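Local structure of IPT/TIG domain-containing protein BACOVA_02650 (Bacteroides ovatus, 5E7H) at residues F26-E37 and P62-I73; P3-V14 and G75-L86. The protein binds polysaccharide at the cell surface and probably captures xyloglucan there before its transport into the periplasm for degradation. One frame throughout, in Å; residues are numbered along the deposited sequence.

Interactions 1 and 2 both lie in the IPT/TIG domain of this fragment, with centres 9 Å apart, and share the sheet ordered 38-40, 31-34, 68-72, 75-78. Interaction 1 pairs 31-34 with 68-72; interaction 2 brings the 75-78 strand and the chain after it against residues 3-14, whose strand 4-8 is outermost in the other sheet. Ile68 O and Ser79 N, 2.8 Å apart, join the two contacts, and the Phe26 ring touches the backbone at Val4. Interaction 2 runs on to the xyloglucan-binding domain: Val14 has its side chain about 8 Å from a bound sodium ion, whereas the side chain of Pro62 in interaction 1 is about 13 Å from one.

Interaction 1: residues F26-E37 and P62-I73; sequences FIEVSRVNINGE and PTQSGHISVTAI
Phe26 brings ring atom CD1 to 4.2 Å from Val70 CG1, and Ile27 then turns its CG2 methyl onto CG2 of Ile73 while its carbonyl receives the Ile73 amide. CG1 of Val29 also reaches Val70. Ser30 and Arg31 both face Thr71, a classic beta bulge: Ser30 N donates to Thr71 O, Thr71 N donates to Arg31 O, and the Ser30 hydroxyl lies against the Thr71 methyl. Beyond the bulge the strands run antiparallel, their short axes 4.7 Å apart at 170°. Val32 and Ile34 set their branches against Ile68 on the face turned to strand 53-57; Ile34 CD1 lies alongside Ile68 CG1 at 4.0 Å. On the other face, water 1 lies between Asn33 OD1, Ser69 OG and His67 O. Asn33 OD1 also accepts from Gly36 N at 2.7 Å, an Asx motif at the strand end. Asn35, with CG beside its own N (chi1 -69°), lays its amide along the backbone of 64-67; ND2 donates in its amide plane to a lone pair of Gln64 O at 2.9 Å and also bonds Phe83 O. The extended Glu37 chain carries its carboxylate to the start of 62-73, where the syn lone pair of OE1 takes a nearly straight bond from Thr63 N (2.9 Å, 171°) and OE2 a weak one from Gln64 N. Branched apolar side chains thus line the face of the ladder that packs on strand 53-57, while an amide and a carboxylate grip backbone groups where 62-67 departs from regular strand pairing.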
# COMPACT_ATOMS: atom_id res chain seq x y z
N PHE A 26 -25.08 6.08 3.44
CA PHE A 26 -24.57 5.68 4.75
C PHE A 26 -25.40 6.38 5.83
O PHE A 26 -24.91 7.19 6.61
CB PHE A 26 -23.07 6.03 4.88
CG PHE A 26 -22.16 5.25 3.94
CD1 PHE A 26 -22.44 3.94 3.58
CD2 PHE A 26 -21.00 5.84 3.45
CE1 PHE A 26 -21.57 3.24 2.73
CE2 PHE A 26 -20.13 5.14 2.61
CZ PHE A 26 -20.43 3.84 2.26
N ILE A 27 -26.68 6.03 5.85
CA ILE A 27 -27.66 6.69 6.72
C ILE A 27 -27.88 5.87 7.98
O ILE A 27 -28.27 4.71 7.91
CB ILE A 27 -29.00 6.90 5.97
CG1 ILE A 27 -28.78 7.80 4.75
CG2 ILE A 27 -30.06 7.51 6.89
CD1 ILE A 27 -29.84 7.66 3.68
N GLU A 28 -27.63 6.49 9.13
CA GLU A 28 -27.77 5.82 10.43
C GLU A 28 -27.00 4.51 10.43
O GLU A 28 -27.56 3.44 10.63
CB GLU A 28 -29.24 5.58 10.78
CG GLU A 28 -29.94 6.81 11.30
CD GLU A 28 -29.42 7.25 12.66
OE1 GLU A 28 -29.65 6.54 13.65
OE2 GLU A 28 -28.76 8.31 12.72
N VAL A 29 -25.69 4.61 10.20
CA VAL A 29 -24.82 3.44 10.23
C VAL A 29 -24.87 2.82 11.61
O VAL A 29 -24.62 3.50 12.61
CB VAL A 29 -23.38 3.82 9.86
CG1 VAL A 29 -22.41 2.65 10.08
CG2 VAL A 29 -23.32 4.30 8.41
N SER A 30 -25.23 1.54 11.67
CA SER A 30 -25.44 0.86 12.93
C SER A 30 -24.37 -0.20 13.19
O SER A 30 -24.25 -0.72 14.29
CB SER A 30 -26.83 0.22 12.97
OG SER A 30 -26.99 -0.76 11.96
N ARG A 31 -23.58 -0.51 12.16
CA ARG A 31 -22.53 -1.49 12.33
C ARG A 31 -21.51 -1.38 11.22
O ARG A 31 -21.87 -1.24 10.06
CB ARG A 31 -23.10 -2.90 12.35
CG ARG A 31 -22.10 -3.95 12.76
CD ARG A 31 -22.68 -5.33 12.63
NE ARG A 31 -21.80 -6.34 13.21
CZ ARG A 31 -21.96 -7.65 13.08
NH1 ARG A 31 -22.99 -8.13 12.38
NH2 ARG A 31 -21.10 -8.48 13.64
N VAL A 32 -20.23 -1.44 11.59
CA VAL A 32 -19.15 -1.65 10.63
C VAL A 32 -18.32 -2.83 11.13
O VAL A 32 -17.64 -2.74 12.15
CB VAL A 32 -18.26 -0.39 10.44
CG1 VAL A 32 -17.07 -0.69 9.54
CG2 VAL A 32 -19.09 0.75 9.86
N ASN A 33 -18.39 -3.94 10.40
CA ASN A 33 -17.69 -5.16 10.78
C ASN A 33 -16.46 -5.36 9.92
O ASN A 33 -16.53 -5.25 8.70
CB ASN A 33 -18.60 -6.38 10.66
CG ASN A 33 -17.88 -7.67 11.00
OD1 ASN A 33 -17.35 -8.33 10.12
ND2 ASN A 33 -17.82 -8.01 12.29
N ILE A 34 -15.34 -5.64 10.58
CA ILE A 34 -14.08 -5.89 9.92
C ILE A 34 -13.76 -7.38 9.83
O ILE A 34 -13.45 -8.01 10.84
CB ILE A 34 -12.93 -5.19 10.66
CG1 ILE A 34 -13.23 -3.71 10.93
CG2 ILE A 34 -11.65 -5.31 9.87
CD1 ILE A 34 -13.60 -2.86 9.71
N ASN A 35 -13.91 -7.93 8.62
CA ASN A 35 -13.48 -9.29 8.29
C ASN A 35 -14.10 -10.37 9.17
O ASN A 35 -13.52 -11.44 9.33
CB ASN A 35 -11.94 -9.39 8.33
CG ASN A 35 -11.29 -8.60 7.21
OD1 ASN A 35 -11.94 -7.79 6.55
ND2 ASN A 35 -10.00 -8.86 6.97
N GLY A 36 -15.30 -10.08 9.69
CA GLY A 36 -16.01 -10.96 10.61
C GLY A 36 -15.22 -11.29 11.88
O GLY A 36 -15.44 -12.33 12.52
N GLU A 37 -14.34 -10.38 12.28
CA GLU A 37 -13.54 -10.57 13.49
C GLU A 37 -13.87 -9.59 14.60
O GLU A 37 -13.89 -9.96 15.77
CB GLU A 37 -12.05 -10.45 13.16
CG GLU A 37 -11.60 -11.59 12.28
CD GLU A 37 -10.12 -11.61 12.01
OE1 GLU A 37 -9.34 -11.02 12.80
OE2 GLU A 37 -9.73 -12.23 11.00
N PRO A 62 -6.88 -7.27 11.60
CA PRO A 62 -7.46 -8.59 11.33
C PRO A 62 -6.39 -9.68 11.24
O PRO A 62 -5.31 -9.40 10.73
CB PRO A 62 -8.14 -8.41 9.96
CG PRO A 62 -8.18 -6.94 9.72
CD PRO A 62 -7.08 -6.32 10.50
N THR A 63 -6.71 -10.89 11.70
CA THR A 63 -5.78 -12.01 11.64
C THR A 63 -5.95 -12.78 10.33
O THR A 63 -5.08 -13.59 9.99
CB THR A 63 -5.97 -12.98 12.83
OG1 THR A 63 -7.23 -13.65 12.71
CG2 THR A 63 -5.94 -12.23 14.17
N GLN A 64 -7.04 -12.53 9.61
CA GLN A 64 -7.33 -13.21 8.34
C GLN A 64 -7.88 -12.21 7.35
O GLN A 64 -8.37 -11.15 7.75
CB GLN A 64 -8.35 -14.33 8.52
CG GLN A 64 -7.95 -15.41 9.51
CD GLN A 64 -9.03 -16.44 9.70
OE1 GLN A 64 -10.19 -16.24 9.31
NE2 GLN A 64 -8.67 -17.56 10.31
N SER A 65 -7.79 -12.54 6.07
CA SER A 65 -8.43 -11.75 5.03
C SER A 65 -9.96 -11.83 5.17
O SER A 65 -10.49 -12.68 5.87
CB SER A 65 -7.99 -12.23 3.66
OG SER A 65 -8.33 -13.60 3.49
N GLY A 66 -10.65 -10.91 4.50
CA GLY A 66 -12.10 -10.84 4.60
C GLY A 66 -12.60 -9.59 3.91
O GLY A 66 -11.95 -9.06 3.01
N HIS A 67 -13.79 -9.14 4.31
CA HIS A 67 -14.38 -7.93 3.77
C HIS A 67 -14.92 -7.05 4.88
O HIS A 67 -15.22 -7.54 5.97
CB HIS A 67 -15.49 -8.26 2.78
CG HIS A 67 -15.04 -9.12 1.65
ND1 HIS A 67 -14.51 -8.59 0.49
CD2 HIS A 67 -14.99 -10.47 1.51
CE1 HIS A 67 -14.17 -9.58 -0.32
NE2 HIS A 67 -14.44 -10.73 0.28
N ILE A 68 -15.06 -5.77 4.59
CA ILE A 68 -15.77 -4.86 5.49
C ILE A 68 -17.25 -4.86 5.16
O ILE A 68 -17.64 -4.75 4.00
CB ILE A 68 -15.21 -3.43 5.38
CG1 ILE A 68 -13.70 -3.40 5.71
CG2 ILE A 68 -15.99 -2.48 6.30
CD1 ILE A 68 -13.06 -2.07 5.47
N SER A 69 -18.08 -5.02 6.19
CA SER A 69 -19.54 -4.95 6.06
C SER A 69 -20.07 -3.71 6.76
O SER A 69 -19.77 -3.49 7.93
CB SER A 69 -20.21 -6.20 6.64
OG SER A 69 -19.81 -7.36 5.93
N VAL A 70 -20.87 -2.93 6.05
CA VAL A 70 -21.48 -1.72 6.59
C VAL A 70 -22.99 -1.90 6.65
O VAL A 70 -23.62 -2.18 5.63
CB VAL A 70 -21.14 -0.47 5.74
CG1 VAL A 70 -21.82 0.79 6.31
CG2 VAL A 70 -19.63 -0.29 5.65
N THR A 71 -23.57 -1.76 7.84
CA THR A 71 -25.02 -1.80 7.99
C THR A 71 -25.54 -0.39 8.18
O THR A 71 -25.07 0.35 9.04
CB THR A 71 -25.45 -2.67 9.18
OG1 THR A 71 -24.98 -4.01 9.01
CG2 THR A 71 -26.98 -2.70 9.30
N ALA A 72 -26.51 -0.02 7.35
CA ALA A 72 -27.17 1.28 7.43
C ALA A 72 -28.67 1.03 7.47
O ALA A 72 -29.10 -0.12 7.43
CB ALA A 72 -26.79 2.16 6.25
N ILE A 73 -29.45 2.09 7.53
CA ILE A 73 -30.90 1.94 7.67
C ILE A 73 -31.49 1.17 6.48
O ILE A 73 -32.46 0.42 6.63
CB ILE A 73 -31.60 3.30 7.80
CG1 ILE A 73 -33.12 3.11 7.89
CG2 ILE A 73 -31.30 4.20 6.61
CD1 ILE A 73 -33.58 2.10 8.93
O HOH W 1 -17.49 -8.30 7.32
O HOH W 2 -11.75 -14.04 9.92

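Interaction 2: residues P3-V14 and G75-L86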
# COMPACT_ATOMS: atom_id res chain seq x y z
N PRO A 3 -27.30 0.83 1.30
CA PRO A 3 -25.96 1.42 1.25
C PRO A 3 -25.14 0.84 0.11
O PRO A 3 -25.34 -0.31 -0.27
CB PRO A 3 -25.37 1.05 2.60
CG PRO A 3 -26.05 -0.20 2.98
CD PRO A 3 -27.46 -0.06 2.47
N VAL A 4 -24.22 1.65 -0.41
CA VAL A 4 -23.35 1.26 -1.51
C VAL A 4 -21.93 1.66 -1.14
O VAL A 4 -21.73 2.71 -0.54
CB VAL A 4 -23.77 1.96 -2.81
CG1 VAL A 4 -22.83 1.58 -3.95
CG2 VAL A 4 -25.21 1.60 -3.16
N VAL A 5 -20.95 0.83 -1.50
CA VAL A 5 -19.54 1.17 -1.30
C VAL A 5 -18.87 1.38 -2.64
O VAL A 5 -18.89 0.48 -3.48
CB VAL A 5 -18.80 0.06 -0.53
CG1 VAL A 5 -17.32 0.40 -0.39
CG2 VAL A 5 -19.42 -0.16 0.83
N THR A 6 -18.27 2.55 -2.86
CA THR A 6 -17.59 2.81 -4.13
C THR A 6 -16.06 2.73 -4.02
O THR A 6 -15.40 2.42 -5.01
CB THR A 6 -17.98 4.19 -4.70
OG1 THR A 6 -17.73 5.21 -3.73
CG2 THR A 6 -19.45 4.21 -5.07
N ALA A 7 -15.49 2.99 -2.85
CA ALA A 7 -14.05 2.87 -2.67
C ALA A 7 -13.67 2.77 -1.20
O ALA A 7 -14.40 3.26 -0.33
CB ALA A 7 -13.35 4.05 -3.30
N VAL A 8 -12.55 2.11 -0.93
CA VAL A 8 -11.97 2.04 0.41
C VAL A 8 -10.54 2.57 0.30
O VAL A 8 -9.84 2.30 -0.67
CB VAL A 8 -11.97 0.61 0.96
CG1 VAL A 8 -11.43 0.57 2.37
CG2 VAL A 8 -13.39 0.05 0.95
N SER A 9 -10.12 3.35 1.30
CA SER A 9 -8.84 4.06 1.23
C SER A 9 -7.63 3.13 1.07
O SER A 9 -6.64 3.49 0.40
CB SER A 9 -8.68 4.93 2.48
OG SER A 9 -8.80 4.16 3.66
N SER A 10 -7.69 1.94 1.66
CA SER A 10 -6.61 0.98 1.55
C SER A 10 -7.12 -0.43 1.80
O SER A 10 -8.10 -0.60 2.51
CB SER A 10 -5.49 1.30 2.53
OG SER A 10 -4.49 0.31 2.49
N THR A 11 -6.46 -1.42 1.19
CA THR A 11 -6.72 -2.83 1.52
C THR A 11 -5.93 -3.29 2.75
O THR A 11 -6.19 -4.35 3.27
CB THR A 11 -6.39 -3.75 0.33
OG1 THR A 11 -5.00 -3.66 0.03
CG2 THR A 11 -7.21 -3.40 -0.91
N MET A 12 -4.96 -2.50 3.21
CA MET A 12 -4.15 -2.92 4.36
C MET A 12 -3.70 -1.69 5.14
O MET A 12 -2.51 -1.44 5.29
CB MET A 12 -2.97 -3.78 3.93
CG MET A 12 -2.36 -4.56 5.10
SD MET A 12 -1.20 -5.85 4.58
CE MET A 12 -2.35 -7.09 4.05
N PRO A 13 -4.67 -0.94 5.65
CA PRO A 13 -4.33 0.25 6.43
C PRO A 13 -3.57 -0.13 7.69
O PRO A 13 -3.87 -1.13 8.34
CB PRO A 13 -5.68 0.87 6.75
CG PRO A 13 -6.68 -0.23 6.61
CD PRO A 13 -6.13 -1.15 5.56
N VAL A 14 -2.59 0.70 8.03
CA VAL A 14 -1.83 0.52 9.26
C VAL A 14 -2.73 0.61 10.49
O VAL A 14 -3.63 1.48 10.58
CB VAL A 14 -0.68 1.56 9.32
CG1 VAL A 14 0.07 1.50 10.66
CG2 VAL A 14 0.28 1.35 8.17
N GLY A 75 -30.00 -1.20 4.81
CA GLY A 75 -29.52 -2.57 4.75
C GLY A 75 -28.01 -2.69 4.93
O GLY A 75 -27.38 -1.79 5.46
N THR A 76 -27.46 -3.81 4.48
CA THR A 76 -26.04 -4.11 4.66
C THR A 76 -25.36 -4.31 3.33
O THR A 76 -25.91 -4.93 2.41
CB THR A 76 -25.85 -5.36 5.54
OG1 THR A 76 -26.44 -5.13 6.82
CG2 THR A 76 -24.37 -5.69 5.73
N VAL A 77 -24.15 -3.78 3.23
CA VAL A 77 -23.33 -3.92 2.03
C VAL A 77 -21.92 -4.32 2.44
O VAL A 77 -21.40 -3.89 3.47
CB VAL A 77 -23.31 -2.62 1.21
CG1 VAL A 77 -22.69 -1.48 1.99
CG2 VAL A 77 -22.59 -2.82 -0.13
N GLU A 78 -21.30 -5.15 1.60
CA GLU A 78 -19.95 -5.65 1.80
C GLU A 78 -19.02 -5.01 0.78
O GLU A 78 -19.36 -4.92 -0.39
CB GLU A 78 -19.98 -7.17 1.68
CG GLU A 78 -18.71 -7.90 2.01
CD GLU A 78 -18.85 -9.41 1.83
OE1 GLU A 78 -18.78 -9.89 0.67
OE2 GLU A 78 -19.05 -10.11 2.84
N SER A 79 -17.85 -4.57 1.22
CA SER A 79 -16.82 -4.06 0.29
C SER A 79 -16.40 -5.19 -0.64
O SER A 79 -16.30 -6.34 -0.23
CB SER A 79 -15.64 -3.49 1.07
OG SER A 79 -14.93 -4.48 1.80
N ALA A 80 -16.18 -4.87 -1.91
CA ALA A 80 -15.87 -5.88 -2.92
C ALA A 80 -14.42 -6.36 -2.85
O ALA A 80 -14.16 -7.56 -2.98
CB ALA A 80 -16.16 -5.32 -4.32
N GLU A 81 -13.48 -5.43 -2.64
CA GLU A 81 -12.08 -5.76 -2.44
C GLU A 81 -11.87 -6.63 -1.21
O GLU A 81 -12.53 -6.42 -0.20
CB GLU A 81 -11.23 -4.49 -2.23
CG GLU A 81 -11.17 -3.51 -3.36
CD GLU A 81 -10.26 -2.34 -3.02
OE1 GLU A 81 -10.26 -1.90 -1.84
OE2 GLU A 81 -9.53 -1.88 -3.91
N ILE A 82 -10.90 -7.53 -1.28
CA ILE A 82 -10.50 -8.26 -0.09
C ILE A 82 -9.69 -7.32 0.81
O ILE A 82 -8.68 -6.75 0.38
CB ILE A 82 -9.69 -9.51 -0.44
CG1 ILE A 82 -10.63 -10.48 -1.17
CG2 ILE A 82 -9.10 -10.15 0.79
CD1 ILE A 82 -9.97 -11.78 -1.62
N PHE A 83 -10.18 -7.16 2.03
CA PHE A 83 -9.54 -6.35 3.08
C PHE A 83 -8.53 -7.18 3.87
O PHE A 83 -8.81 -8.32 4.23
CB PHE A 83 -10.62 -5.78 4.02
CG PHE A 83 -10.12 -4.69 4.93
CD1 PHE A 83 -9.73 -3.47 4.41
CD2 PHE A 83 -10.04 -4.90 6.30
CE1 PHE A 83 -9.24 -2.46 5.25
CE2 PHE A 83 -9.58 -3.90 7.15
CZ PHE A 83 -9.18 -2.69 6.62
N TYR A 84 -7.34 -6.61 4.09
CA TYR A 84 -6.20 -7.28 4.74
C TYR A 84 -5.87 -8.60 4.01
O TYR A 84 -5.94 -9.70 4.57
CB TYR A 84 -6.44 -7.48 6.25
CG TYR A 84 -5.67 -6.45 7.07
CD1 TYR A 84 -4.55 -6.81 7.82
CD2 TYR A 84 -6.01 -5.10 7.03
CE1 TYR A 84 -3.83 -5.86 8.54
CE2 TYR A 84 -5.31 -4.16 7.76
CZ TYR A 84 -4.22 -4.55 8.50
OH TYR A 84 -3.48 -3.61 9.21
N PRO A 85 -5.50 -8.46 2.73
CA PRO A 85 -5.12 -9.63 1.92
C PRO A 85 -3.73 -10.11 2.31
O PRO A 85 -2.75 -9.95 1.57
CB PRO A 85 -5.17 -9.10 0.49
CG PRO A 85 -4.78 -7.70 0.62
CD PRO A 85 -5.45 -7.23 1.92
N LEU A 86 -3.64 -10.70 3.49
CA LEU A 86 -2.36 -11.10 4.07
C LEU A 86 -1.59 -12.06 3.15
O LEU A 86 -0.36 -12.00 3.09
CB LEU A 86 -2.59 -11.73 5.44
CG LEU A 86 -3.08 -10.70 6.46
CD1 LEU A 86 -3.78 -11.45 7.60
CD2 LEU A 86 -1.95 -9.82 6.97
O HOH W 3 -8.33 0.16 -1.62
O HOH W 4 -10.18 -2.34 1.04
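Met12 reaches Tyr84 because its CG stands anti to the backbone N (chi1 -163°), which places that methylene over the ring centre, 3.8 Å from the centroid and 9° off the normal. A bend at chi3 (-78°) then sends CE onward to Pro85 and Leu86; SD stays above the same ring at a longer distance, a Met-aromatic contact. Phe83, with CG also anti to its N, carries CE1 to 3.4 Å from Pro13 CD, and the neighbouring Tyr84 holds CD2 above one face of the Phe83 ring, offset toward its rim. Two hydrogen bonds fix this end: Tyr84 N donates to Thr11 O at 2.7 Å, nearly in line with the carbonyl, and Tyr84 OH donates to Pro13 O at 2.7 Å. That hydroxyl also hydrogen-bonds Asn119, a ligand of a sodium ion, which puts Tyr84 in the second shell of the metal site. Ser10 OG accepts from Met12 N, closing an ST turn, and bonds Glu165. Between the two ends, the extended Glu81 side chain crosses Thr11 at about a right angle and meets its CG2 methyl. Its OE1 accepts from water 3, which also donates to Val8 O, and from water 4, which also donates to Ser10 O, so solvent links the carboxylate to two backbone carbonyls. At the far end, Val77 wedges its CG1 against Val5 CG2 (3.7 Å) and the Pro3 ring, and Gly75 O sits 3.2 Å from Pro3 CG. Strands 4-8 and 75-78, each outermost in its own sheet, thus meet along one edge of the beta-sandwich through side chains, as expected for the immunoglobulin-like IPT/TIG fold; the aromatic end lies at its junction with the xyloglucan-binding domain, where Met12 also touches strand 246-259.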